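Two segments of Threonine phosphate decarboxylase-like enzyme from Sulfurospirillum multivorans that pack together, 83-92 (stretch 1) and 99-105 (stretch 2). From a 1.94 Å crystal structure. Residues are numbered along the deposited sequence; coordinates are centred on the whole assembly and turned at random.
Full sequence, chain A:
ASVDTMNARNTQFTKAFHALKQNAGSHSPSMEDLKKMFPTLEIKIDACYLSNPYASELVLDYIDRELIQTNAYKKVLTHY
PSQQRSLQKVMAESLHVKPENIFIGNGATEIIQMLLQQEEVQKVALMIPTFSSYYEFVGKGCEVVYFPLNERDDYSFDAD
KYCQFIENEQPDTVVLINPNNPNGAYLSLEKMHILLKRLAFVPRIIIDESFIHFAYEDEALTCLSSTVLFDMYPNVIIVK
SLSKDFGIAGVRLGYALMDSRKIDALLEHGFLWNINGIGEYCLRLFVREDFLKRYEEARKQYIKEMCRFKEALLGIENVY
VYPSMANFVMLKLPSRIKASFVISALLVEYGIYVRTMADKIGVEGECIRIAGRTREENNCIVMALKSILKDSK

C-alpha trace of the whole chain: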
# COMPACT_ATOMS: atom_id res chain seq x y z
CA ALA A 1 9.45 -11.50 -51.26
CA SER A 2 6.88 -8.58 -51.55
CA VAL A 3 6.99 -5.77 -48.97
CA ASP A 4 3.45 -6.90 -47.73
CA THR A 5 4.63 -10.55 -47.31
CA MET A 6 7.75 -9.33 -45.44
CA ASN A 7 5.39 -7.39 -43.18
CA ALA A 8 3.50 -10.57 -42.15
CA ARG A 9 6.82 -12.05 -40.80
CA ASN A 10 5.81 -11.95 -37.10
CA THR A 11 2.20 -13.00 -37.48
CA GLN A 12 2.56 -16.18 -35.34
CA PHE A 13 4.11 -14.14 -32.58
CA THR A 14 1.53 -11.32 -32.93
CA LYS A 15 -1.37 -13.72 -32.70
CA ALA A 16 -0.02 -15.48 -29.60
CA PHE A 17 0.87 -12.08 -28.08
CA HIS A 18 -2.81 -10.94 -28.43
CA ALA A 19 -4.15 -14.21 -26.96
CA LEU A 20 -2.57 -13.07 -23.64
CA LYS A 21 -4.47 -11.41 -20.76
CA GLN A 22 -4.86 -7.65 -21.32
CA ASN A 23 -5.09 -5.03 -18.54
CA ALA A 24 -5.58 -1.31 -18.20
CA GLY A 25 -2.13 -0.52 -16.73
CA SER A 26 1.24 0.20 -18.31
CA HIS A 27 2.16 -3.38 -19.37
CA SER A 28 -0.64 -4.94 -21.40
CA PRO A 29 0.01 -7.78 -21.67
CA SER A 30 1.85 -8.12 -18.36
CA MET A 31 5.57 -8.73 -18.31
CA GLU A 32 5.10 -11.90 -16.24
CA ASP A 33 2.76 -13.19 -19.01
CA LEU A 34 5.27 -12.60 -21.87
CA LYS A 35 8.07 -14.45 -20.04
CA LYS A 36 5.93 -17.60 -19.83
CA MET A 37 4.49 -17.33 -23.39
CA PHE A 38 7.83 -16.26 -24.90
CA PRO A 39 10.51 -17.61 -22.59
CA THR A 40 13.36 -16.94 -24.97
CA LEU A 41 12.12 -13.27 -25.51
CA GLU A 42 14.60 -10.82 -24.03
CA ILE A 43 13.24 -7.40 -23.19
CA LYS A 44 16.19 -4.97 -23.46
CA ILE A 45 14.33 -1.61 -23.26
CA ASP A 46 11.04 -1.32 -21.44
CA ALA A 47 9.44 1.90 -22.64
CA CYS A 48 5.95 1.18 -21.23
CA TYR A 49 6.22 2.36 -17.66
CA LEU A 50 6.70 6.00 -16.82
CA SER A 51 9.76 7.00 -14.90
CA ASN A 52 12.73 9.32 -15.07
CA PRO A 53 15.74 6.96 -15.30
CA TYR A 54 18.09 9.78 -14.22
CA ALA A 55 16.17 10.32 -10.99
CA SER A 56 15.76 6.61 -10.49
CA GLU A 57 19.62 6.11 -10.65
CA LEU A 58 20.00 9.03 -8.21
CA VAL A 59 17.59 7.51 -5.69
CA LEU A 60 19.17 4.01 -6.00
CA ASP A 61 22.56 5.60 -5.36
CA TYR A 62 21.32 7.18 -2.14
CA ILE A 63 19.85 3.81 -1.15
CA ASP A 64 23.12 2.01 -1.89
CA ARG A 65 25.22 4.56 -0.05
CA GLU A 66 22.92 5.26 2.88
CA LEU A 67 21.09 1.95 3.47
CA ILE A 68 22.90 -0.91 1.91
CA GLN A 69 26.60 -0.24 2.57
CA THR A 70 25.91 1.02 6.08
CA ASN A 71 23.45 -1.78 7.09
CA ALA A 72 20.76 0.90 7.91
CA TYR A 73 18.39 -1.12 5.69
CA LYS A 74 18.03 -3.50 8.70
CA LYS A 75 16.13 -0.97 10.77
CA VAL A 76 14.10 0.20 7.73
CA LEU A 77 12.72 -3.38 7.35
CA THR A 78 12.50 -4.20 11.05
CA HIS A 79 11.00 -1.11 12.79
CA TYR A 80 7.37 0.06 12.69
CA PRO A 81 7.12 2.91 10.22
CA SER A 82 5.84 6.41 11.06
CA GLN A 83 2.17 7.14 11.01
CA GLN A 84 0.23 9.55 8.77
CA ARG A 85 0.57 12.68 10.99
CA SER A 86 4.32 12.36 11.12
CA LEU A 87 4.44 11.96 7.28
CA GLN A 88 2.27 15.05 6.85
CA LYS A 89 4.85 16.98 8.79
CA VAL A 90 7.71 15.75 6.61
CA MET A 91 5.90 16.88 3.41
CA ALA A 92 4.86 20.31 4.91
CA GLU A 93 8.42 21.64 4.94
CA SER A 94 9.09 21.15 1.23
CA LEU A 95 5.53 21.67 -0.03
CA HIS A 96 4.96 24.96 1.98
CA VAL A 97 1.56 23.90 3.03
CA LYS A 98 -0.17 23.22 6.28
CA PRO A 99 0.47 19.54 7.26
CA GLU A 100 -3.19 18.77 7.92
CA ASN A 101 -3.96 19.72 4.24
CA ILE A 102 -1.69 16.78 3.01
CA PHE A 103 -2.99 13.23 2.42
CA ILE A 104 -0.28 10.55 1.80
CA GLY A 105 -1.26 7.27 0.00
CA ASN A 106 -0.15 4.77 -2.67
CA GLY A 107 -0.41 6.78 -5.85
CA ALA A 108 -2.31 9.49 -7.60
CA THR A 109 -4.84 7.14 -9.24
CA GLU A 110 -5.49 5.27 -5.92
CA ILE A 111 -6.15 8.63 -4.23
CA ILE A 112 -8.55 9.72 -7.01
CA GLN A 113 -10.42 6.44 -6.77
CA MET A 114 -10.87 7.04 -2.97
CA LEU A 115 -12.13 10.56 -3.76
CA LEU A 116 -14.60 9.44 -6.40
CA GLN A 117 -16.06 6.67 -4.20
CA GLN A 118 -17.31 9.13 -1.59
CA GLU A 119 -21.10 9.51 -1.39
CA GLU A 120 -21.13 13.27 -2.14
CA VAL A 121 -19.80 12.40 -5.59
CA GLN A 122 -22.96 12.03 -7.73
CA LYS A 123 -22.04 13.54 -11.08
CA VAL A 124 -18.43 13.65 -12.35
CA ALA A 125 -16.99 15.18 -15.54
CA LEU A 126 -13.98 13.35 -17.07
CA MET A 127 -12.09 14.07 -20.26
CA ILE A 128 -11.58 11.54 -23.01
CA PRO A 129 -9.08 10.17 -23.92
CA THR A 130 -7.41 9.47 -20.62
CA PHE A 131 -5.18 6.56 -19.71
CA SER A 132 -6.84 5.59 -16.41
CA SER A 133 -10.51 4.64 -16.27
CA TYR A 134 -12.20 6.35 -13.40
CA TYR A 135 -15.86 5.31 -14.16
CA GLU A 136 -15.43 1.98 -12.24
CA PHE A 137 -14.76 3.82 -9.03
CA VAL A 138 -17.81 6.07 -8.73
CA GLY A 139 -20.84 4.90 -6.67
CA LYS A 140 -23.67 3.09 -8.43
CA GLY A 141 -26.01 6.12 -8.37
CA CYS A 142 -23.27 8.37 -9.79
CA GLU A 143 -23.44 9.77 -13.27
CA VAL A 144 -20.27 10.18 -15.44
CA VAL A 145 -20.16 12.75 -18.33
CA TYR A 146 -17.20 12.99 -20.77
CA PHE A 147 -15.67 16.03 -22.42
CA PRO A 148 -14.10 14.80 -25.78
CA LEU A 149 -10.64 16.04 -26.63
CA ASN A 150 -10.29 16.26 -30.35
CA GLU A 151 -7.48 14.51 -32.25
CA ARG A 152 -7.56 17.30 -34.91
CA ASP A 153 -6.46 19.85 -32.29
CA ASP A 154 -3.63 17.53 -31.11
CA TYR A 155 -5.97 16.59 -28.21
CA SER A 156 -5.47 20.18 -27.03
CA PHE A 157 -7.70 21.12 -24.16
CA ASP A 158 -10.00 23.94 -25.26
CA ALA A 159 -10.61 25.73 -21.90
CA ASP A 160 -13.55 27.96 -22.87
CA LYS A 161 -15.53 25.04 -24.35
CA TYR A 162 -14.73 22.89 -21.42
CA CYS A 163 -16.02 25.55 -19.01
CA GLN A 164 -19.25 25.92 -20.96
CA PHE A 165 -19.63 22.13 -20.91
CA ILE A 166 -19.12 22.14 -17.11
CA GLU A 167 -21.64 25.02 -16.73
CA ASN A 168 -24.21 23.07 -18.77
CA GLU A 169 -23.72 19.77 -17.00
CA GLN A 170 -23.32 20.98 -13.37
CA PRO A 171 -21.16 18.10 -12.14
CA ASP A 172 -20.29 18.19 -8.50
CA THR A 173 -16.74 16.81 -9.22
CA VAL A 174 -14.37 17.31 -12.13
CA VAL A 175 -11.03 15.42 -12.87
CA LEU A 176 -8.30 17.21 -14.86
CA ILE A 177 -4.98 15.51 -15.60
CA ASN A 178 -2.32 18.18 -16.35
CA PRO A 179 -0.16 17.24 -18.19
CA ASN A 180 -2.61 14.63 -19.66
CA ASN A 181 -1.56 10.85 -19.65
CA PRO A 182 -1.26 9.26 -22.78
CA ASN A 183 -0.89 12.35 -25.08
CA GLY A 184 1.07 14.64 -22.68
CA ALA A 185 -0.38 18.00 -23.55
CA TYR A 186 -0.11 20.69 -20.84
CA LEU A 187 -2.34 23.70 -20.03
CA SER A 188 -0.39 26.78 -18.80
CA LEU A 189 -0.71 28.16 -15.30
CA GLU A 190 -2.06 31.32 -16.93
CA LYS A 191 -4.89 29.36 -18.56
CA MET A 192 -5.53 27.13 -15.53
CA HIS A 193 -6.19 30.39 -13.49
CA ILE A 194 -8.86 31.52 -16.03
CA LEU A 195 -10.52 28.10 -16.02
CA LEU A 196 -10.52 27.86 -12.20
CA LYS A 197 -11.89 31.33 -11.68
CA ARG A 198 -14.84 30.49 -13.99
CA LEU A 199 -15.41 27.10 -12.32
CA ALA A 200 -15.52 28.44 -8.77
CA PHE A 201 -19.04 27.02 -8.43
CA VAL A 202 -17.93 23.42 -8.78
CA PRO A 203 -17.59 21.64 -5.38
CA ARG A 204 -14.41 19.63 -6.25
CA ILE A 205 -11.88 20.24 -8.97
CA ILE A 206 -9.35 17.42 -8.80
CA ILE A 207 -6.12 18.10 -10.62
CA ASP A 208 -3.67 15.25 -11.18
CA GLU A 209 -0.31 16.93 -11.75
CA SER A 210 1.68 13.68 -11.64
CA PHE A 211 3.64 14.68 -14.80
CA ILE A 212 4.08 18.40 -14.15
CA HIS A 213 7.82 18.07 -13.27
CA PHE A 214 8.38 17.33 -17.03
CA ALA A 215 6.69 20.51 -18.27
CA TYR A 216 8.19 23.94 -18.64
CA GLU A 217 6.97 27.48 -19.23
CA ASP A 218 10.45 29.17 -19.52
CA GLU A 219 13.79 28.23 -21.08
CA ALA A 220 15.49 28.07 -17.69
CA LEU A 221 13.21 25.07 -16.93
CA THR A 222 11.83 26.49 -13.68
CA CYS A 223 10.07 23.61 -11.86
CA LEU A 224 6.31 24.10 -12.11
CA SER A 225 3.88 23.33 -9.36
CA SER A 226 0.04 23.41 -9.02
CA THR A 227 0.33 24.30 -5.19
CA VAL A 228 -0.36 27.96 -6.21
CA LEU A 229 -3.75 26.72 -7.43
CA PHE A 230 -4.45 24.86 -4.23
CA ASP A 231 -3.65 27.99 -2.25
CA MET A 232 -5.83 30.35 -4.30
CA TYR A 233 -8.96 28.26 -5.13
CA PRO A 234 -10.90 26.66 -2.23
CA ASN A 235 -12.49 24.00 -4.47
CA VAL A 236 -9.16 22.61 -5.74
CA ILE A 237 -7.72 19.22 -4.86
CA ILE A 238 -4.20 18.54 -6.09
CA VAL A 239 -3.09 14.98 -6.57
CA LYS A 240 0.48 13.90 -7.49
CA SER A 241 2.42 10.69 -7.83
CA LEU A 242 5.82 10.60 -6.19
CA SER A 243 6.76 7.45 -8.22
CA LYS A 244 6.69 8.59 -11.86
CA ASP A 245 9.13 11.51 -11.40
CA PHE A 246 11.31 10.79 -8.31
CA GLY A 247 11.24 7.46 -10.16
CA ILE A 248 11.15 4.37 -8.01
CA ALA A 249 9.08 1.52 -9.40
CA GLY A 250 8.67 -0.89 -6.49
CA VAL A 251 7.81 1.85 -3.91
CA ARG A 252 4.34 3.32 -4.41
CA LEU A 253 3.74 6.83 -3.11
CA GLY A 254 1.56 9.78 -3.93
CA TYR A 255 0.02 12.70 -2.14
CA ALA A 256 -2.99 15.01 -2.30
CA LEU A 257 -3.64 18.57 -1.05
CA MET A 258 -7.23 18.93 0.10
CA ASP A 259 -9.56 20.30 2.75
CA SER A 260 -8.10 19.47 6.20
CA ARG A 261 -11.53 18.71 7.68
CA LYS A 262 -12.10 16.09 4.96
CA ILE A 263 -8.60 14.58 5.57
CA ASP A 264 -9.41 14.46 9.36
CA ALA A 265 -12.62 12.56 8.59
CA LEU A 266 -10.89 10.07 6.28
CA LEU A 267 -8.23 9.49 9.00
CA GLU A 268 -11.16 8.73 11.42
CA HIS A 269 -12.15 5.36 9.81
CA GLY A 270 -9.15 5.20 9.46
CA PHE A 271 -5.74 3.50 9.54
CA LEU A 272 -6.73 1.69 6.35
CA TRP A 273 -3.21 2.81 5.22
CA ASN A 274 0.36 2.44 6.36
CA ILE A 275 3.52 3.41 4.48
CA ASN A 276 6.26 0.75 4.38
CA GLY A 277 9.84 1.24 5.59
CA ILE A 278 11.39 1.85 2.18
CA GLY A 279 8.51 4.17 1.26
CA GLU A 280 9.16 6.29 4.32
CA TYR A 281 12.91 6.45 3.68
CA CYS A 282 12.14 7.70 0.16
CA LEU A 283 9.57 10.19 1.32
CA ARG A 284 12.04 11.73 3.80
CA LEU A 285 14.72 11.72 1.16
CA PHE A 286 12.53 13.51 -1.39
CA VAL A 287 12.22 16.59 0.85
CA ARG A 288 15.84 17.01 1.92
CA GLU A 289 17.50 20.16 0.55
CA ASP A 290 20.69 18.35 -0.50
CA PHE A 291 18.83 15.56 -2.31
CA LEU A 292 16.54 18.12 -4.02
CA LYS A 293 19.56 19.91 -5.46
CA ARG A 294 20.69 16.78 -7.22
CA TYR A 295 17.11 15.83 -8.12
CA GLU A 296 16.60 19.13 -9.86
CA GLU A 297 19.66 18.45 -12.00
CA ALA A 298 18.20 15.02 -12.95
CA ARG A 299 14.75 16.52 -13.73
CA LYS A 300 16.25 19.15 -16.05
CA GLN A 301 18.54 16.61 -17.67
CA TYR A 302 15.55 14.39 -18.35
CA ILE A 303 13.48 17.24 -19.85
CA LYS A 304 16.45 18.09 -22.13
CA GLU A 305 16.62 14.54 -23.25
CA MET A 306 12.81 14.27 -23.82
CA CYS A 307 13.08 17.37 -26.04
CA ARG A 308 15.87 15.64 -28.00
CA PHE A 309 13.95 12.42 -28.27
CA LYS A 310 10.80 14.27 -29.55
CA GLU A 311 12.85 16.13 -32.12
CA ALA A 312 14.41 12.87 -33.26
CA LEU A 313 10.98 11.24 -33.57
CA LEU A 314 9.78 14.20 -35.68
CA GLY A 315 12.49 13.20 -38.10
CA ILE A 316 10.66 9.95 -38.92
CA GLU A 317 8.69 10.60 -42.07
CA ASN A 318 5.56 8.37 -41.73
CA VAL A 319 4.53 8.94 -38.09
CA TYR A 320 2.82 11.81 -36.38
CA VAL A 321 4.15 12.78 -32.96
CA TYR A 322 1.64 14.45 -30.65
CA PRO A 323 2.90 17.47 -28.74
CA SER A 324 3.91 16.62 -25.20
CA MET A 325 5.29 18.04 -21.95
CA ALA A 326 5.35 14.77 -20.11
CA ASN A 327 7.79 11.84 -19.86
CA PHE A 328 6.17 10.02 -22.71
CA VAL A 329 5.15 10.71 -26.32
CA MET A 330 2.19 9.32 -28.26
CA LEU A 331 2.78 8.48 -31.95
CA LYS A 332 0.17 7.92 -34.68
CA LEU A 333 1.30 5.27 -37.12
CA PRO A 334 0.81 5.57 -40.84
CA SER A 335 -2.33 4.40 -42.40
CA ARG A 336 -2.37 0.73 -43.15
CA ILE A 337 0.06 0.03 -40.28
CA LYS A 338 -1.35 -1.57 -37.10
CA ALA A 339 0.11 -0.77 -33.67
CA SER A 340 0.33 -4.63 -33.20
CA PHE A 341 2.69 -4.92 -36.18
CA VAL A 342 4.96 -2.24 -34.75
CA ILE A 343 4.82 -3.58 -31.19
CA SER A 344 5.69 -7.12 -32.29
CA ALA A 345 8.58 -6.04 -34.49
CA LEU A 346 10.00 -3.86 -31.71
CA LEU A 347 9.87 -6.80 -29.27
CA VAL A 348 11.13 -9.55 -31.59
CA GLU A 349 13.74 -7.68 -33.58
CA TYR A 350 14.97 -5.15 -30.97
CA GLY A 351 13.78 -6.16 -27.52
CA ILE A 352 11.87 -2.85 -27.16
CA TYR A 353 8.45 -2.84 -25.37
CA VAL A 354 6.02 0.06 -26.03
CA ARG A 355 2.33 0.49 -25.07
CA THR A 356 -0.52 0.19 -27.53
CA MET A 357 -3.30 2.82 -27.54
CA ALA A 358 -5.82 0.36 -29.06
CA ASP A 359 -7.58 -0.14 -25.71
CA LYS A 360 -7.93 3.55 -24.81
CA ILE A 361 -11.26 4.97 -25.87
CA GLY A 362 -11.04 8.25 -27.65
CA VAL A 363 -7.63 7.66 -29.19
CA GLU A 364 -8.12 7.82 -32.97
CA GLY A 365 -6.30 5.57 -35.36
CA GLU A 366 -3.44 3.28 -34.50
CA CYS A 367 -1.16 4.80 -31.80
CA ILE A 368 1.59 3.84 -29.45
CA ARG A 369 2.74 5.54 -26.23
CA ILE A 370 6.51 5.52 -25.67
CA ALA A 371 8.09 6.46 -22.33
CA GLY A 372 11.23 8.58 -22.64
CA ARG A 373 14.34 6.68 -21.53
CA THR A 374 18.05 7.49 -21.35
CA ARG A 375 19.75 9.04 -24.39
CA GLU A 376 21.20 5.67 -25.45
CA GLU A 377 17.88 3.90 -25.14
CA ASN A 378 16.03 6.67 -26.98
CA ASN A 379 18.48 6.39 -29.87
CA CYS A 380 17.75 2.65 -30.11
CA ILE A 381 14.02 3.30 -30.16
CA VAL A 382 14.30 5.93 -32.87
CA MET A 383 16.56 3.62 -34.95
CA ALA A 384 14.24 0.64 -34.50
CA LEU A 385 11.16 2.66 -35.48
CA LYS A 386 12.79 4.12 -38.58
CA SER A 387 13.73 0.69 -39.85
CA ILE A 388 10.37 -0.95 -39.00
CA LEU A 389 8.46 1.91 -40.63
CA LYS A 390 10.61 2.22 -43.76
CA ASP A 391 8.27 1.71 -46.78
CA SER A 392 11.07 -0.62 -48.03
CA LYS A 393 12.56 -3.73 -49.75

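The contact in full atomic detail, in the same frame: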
# COMPACT_ATOMS: atom_id res chain seq x y z
N GLN A 83 3.57 7.05 11.30
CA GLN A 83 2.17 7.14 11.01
C GLN A 83 1.88 8.42 10.21
O GLN A 83 2.76 9.28 10.07
CB GLN A 83 1.33 7.14 12.30
CG GLN A 83 1.66 6.07 13.36
CD GLN A 83 1.93 4.68 12.79
OE1 GLN A 83 3.03 4.15 12.91
NE2 GLN A 83 0.91 4.08 12.17
N GLN A 84 0.66 8.49 9.68
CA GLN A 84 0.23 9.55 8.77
C GLN A 84 0.59 10.97 9.23
O GLN A 84 1.24 11.73 8.47
CB GLN A 84 -1.27 9.40 8.47
CG GLN A 84 -1.84 10.44 7.52
CD GLN A 84 -1.71 10.11 6.04
OE1 GLN A 84 -1.51 8.93 5.60
NE2 GLN A 84 -1.86 11.15 5.24
N ARG A 85 0.24 11.32 10.47
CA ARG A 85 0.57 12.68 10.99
C ARG A 85 2.05 13.05 10.94
O ARG A 85 2.44 14.25 10.73
CB ARG A 85 0.03 12.87 12.44
CG ARG A 85 -1.49 12.79 12.63
CD ARG A 85 -2.21 13.90 11.86
NE ARG A 85 -3.68 13.84 11.93
CZ ARG A 85 -4.50 14.58 11.17
NH1 ARG A 85 -4.01 15.41 10.26
NH2 ARG A 85 -5.83 14.44 11.27
N SER A 86 2.93 12.06 11.14
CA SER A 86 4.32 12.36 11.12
C SER A 86 4.76 12.58 9.66
O SER A 86 5.61 13.44 9.41
CB SER A 86 5.15 11.33 11.92
OG SER A 86 6.39 11.07 11.32
N LEU A 87 4.16 11.85 8.72
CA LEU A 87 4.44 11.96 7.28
C LEU A 87 3.94 13.29 6.68
O LEU A 87 4.65 13.96 5.93
CB LEU A 87 3.78 10.80 6.53
CG LEU A 87 4.27 9.41 6.92
CD1 LEU A 87 3.43 8.34 6.27
CD2 LEU A 87 5.75 9.29 6.61
N GLN A 88 2.78 13.71 7.14
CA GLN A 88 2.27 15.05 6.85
C GLN A 88 3.27 16.14 7.17
O GLN A 88 3.56 17.08 6.35
CB GLN A 88 0.97 15.26 7.64
CG GLN A 88 -0.23 14.54 7.09
CD GLN A 88 -1.47 14.96 7.83
OE1 GLN A 88 -1.37 15.39 8.95
NE2 GLN A 88 -2.62 14.87 7.21
N LYS A 89 3.86 16.02 8.37
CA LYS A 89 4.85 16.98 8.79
C LYS A 89 6.11 16.95 7.95
O LYS A 89 6.66 17.99 7.67
CB LYS A 89 5.11 16.86 10.30
CG LYS A 89 3.96 17.49 11.08
CD LYS A 89 3.76 16.90 12.47
CE LYS A 89 2.49 17.45 13.10
NZ LYS A 89 1.68 16.34 13.68
N VAL A 90 6.53 15.79 7.47
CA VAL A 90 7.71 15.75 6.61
C VAL A 90 7.41 16.52 5.33
O VAL A 90 8.22 17.32 4.91
CB VAL A 90 8.19 14.32 6.36
CG1 VAL A 90 9.34 14.30 5.37
CG2 VAL A 90 8.65 13.69 7.66
N MET A 91 6.28 16.24 4.69
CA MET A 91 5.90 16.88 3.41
C MET A 91 5.67 18.42 3.56
O MET A 91 5.99 19.20 2.66
CB MET A 91 4.70 16.13 2.78
CG MET A 91 4.90 14.65 2.34
SD MET A 91 6.12 14.54 1.00
CE MET A 91 5.05 14.99 -0.32
N ALA A 92 5.19 18.88 4.73
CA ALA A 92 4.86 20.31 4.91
C ALA A 92 6.01 21.30 4.68
O ALA A 92 5.80 22.35 4.07
CB ALA A 92 4.25 20.54 6.28
N PRO A 99 0.43 21.03 7.29
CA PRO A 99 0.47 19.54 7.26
C PRO A 99 -0.87 18.83 7.18
O PRO A 99 -1.00 17.76 6.52
CB PRO A 99 1.17 19.15 8.61
CG PRO A 99 1.36 20.41 9.36
CD PRO A 99 1.18 21.58 8.44
N GLU A 100 -1.86 19.39 7.85
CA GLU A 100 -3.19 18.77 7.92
C GLU A 100 -3.93 18.88 6.56
O GLU A 100 -4.97 18.31 6.39
CB GLU A 100 -4.06 19.39 9.06
CG GLU A 100 -3.51 19.34 10.52
CD GLU A 100 -2.21 20.05 10.78
OE1 GLU A 100 -1.91 21.12 10.14
OE2 GLU A 100 -1.42 19.55 11.63
N ASN A 101 -3.43 19.69 5.63
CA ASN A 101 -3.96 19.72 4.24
C ASN A 101 -3.32 18.64 3.28
O ASN A 101 -3.73 18.52 2.13
CB ASN A 101 -3.75 21.11 3.59
CG ASN A 101 -4.69 22.16 4.12
OD1 ASN A 101 -4.30 23.14 4.70
ND2 ASN A 101 -5.92 21.95 3.93
N ILE A 102 -2.38 17.84 3.78
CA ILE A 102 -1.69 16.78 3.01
C ILE A 102 -2.21 15.38 3.35
O ILE A 102 -2.27 15.04 4.50
CB ILE A 102 -0.17 16.79 3.27
CG1 ILE A 102 0.39 18.19 3.07
CG2 ILE A 102 0.53 15.79 2.32
CD1 ILE A 102 1.85 18.42 3.45
N PHE A 103 -2.63 14.62 2.32
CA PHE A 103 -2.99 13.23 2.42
C PHE A 103 -1.89 12.41 1.68
O PHE A 103 -1.60 12.65 0.48
CB PHE A 103 -4.41 12.98 1.85
CG PHE A 103 -4.82 11.54 1.90
CD1 PHE A 103 -4.43 10.66 0.89
CD2 PHE A 103 -5.53 11.03 2.99
CE1 PHE A 103 -4.76 9.32 0.93
CE2 PHE A 103 -5.89 9.68 3.03
CZ PHE A 103 -5.52 8.83 2.00
N ILE A 104 -1.34 11.42 2.36
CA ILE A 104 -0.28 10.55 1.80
C ILE A 104 -0.87 9.16 1.56
O ILE A 104 -1.44 8.58 2.48
CB ILE A 104 0.91 10.34 2.75
CG1 ILE A 104 1.38 11.63 3.46
CG2 ILE A 104 2.03 9.59 2.00
CD1 ILE A 104 2.22 12.52 2.63
N GLY A 105 -0.78 8.64 0.33
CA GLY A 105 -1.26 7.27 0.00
C GLY A 105 -0.34 6.59 -1.04
O GLY A 105 0.84 6.97 -1.19
O HOH W 1 -5.78 16.32 8.45

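The one hydrogen bond between the two stretches that the geometry establishes comes from a side-chain amide. Q88, on helix 84-92, sends NE2 to the backbone O of I102 at 2.7 Å, with an N-H...O angle of 140°. The distance is short and the angle moderately bent, yet both fall within the range of a hydrogen bond. The same amide lies close to P99 as well, but proximity there is not bonding: Q88 NE2 stands 3.4 Å from P99 O with a poor angle, and P99 O is already the acceptor for I102 N at 3.1 Å, which closes the 3-10 segment 99-101.

The other end of the Q88 amide is held within its own helix. R85 NH1 donates to Q88 OE1 at 2.9 Å and 151°, so the amide is fixed from both ends and its orientation is well supported. R85 also reaches the second stretch through solvent: water 1 accepts from R85 NH1 at 2.7 Å and donates to E100 O at 3.0 Å. Direct contact between these two residues is looser, with R85 NH1 4.0 Å from E100 CG.

The second glutamine, Q84, is less certain. Its CA-to-CB bond points sideways, but a t rotamer at chi1 and a p rotamer at chi2 bring the end of the side chain nearer the strand. As modelled, Q84 NE2 lies 2.9 Å from I104 N and Q84 OE1 lies 3.1 Å from I104 O, pairing donor with donor and acceptor with acceptor. The amide is probably turned over in the model, so its exact bonding to I104 remains open.

Apolar packing fills the remainder. The helix and strand axes approach to 8.3 Å with 114° between their directions, and the CA-to-CB bonds of L87, M91 and A92 point toward the second stretch, and those of I102 and I104 toward the first. M91 serves both isoleucines: its CG is 3.4 Å from I104 CD1, and its CB is 3.7 Å from I102 CD1. L87 CB adds a contact of 4.0 Å to I104 CG1. The alternation expected of an extended strand is evident in F103, whose CA-to-CB bond points away between those of the two isoleucines.

Near P99 the backbones come closest, with the CA atoms of Q88 and P99 4.9 Å apart. Here the small side chain of A92 meets the proline ring, A92 CB to P99 CD measuring 3.9 Å, while K89 CG lies 4.1 Å from P99 CB. In all, the contact buries 557 Å², both sides summed.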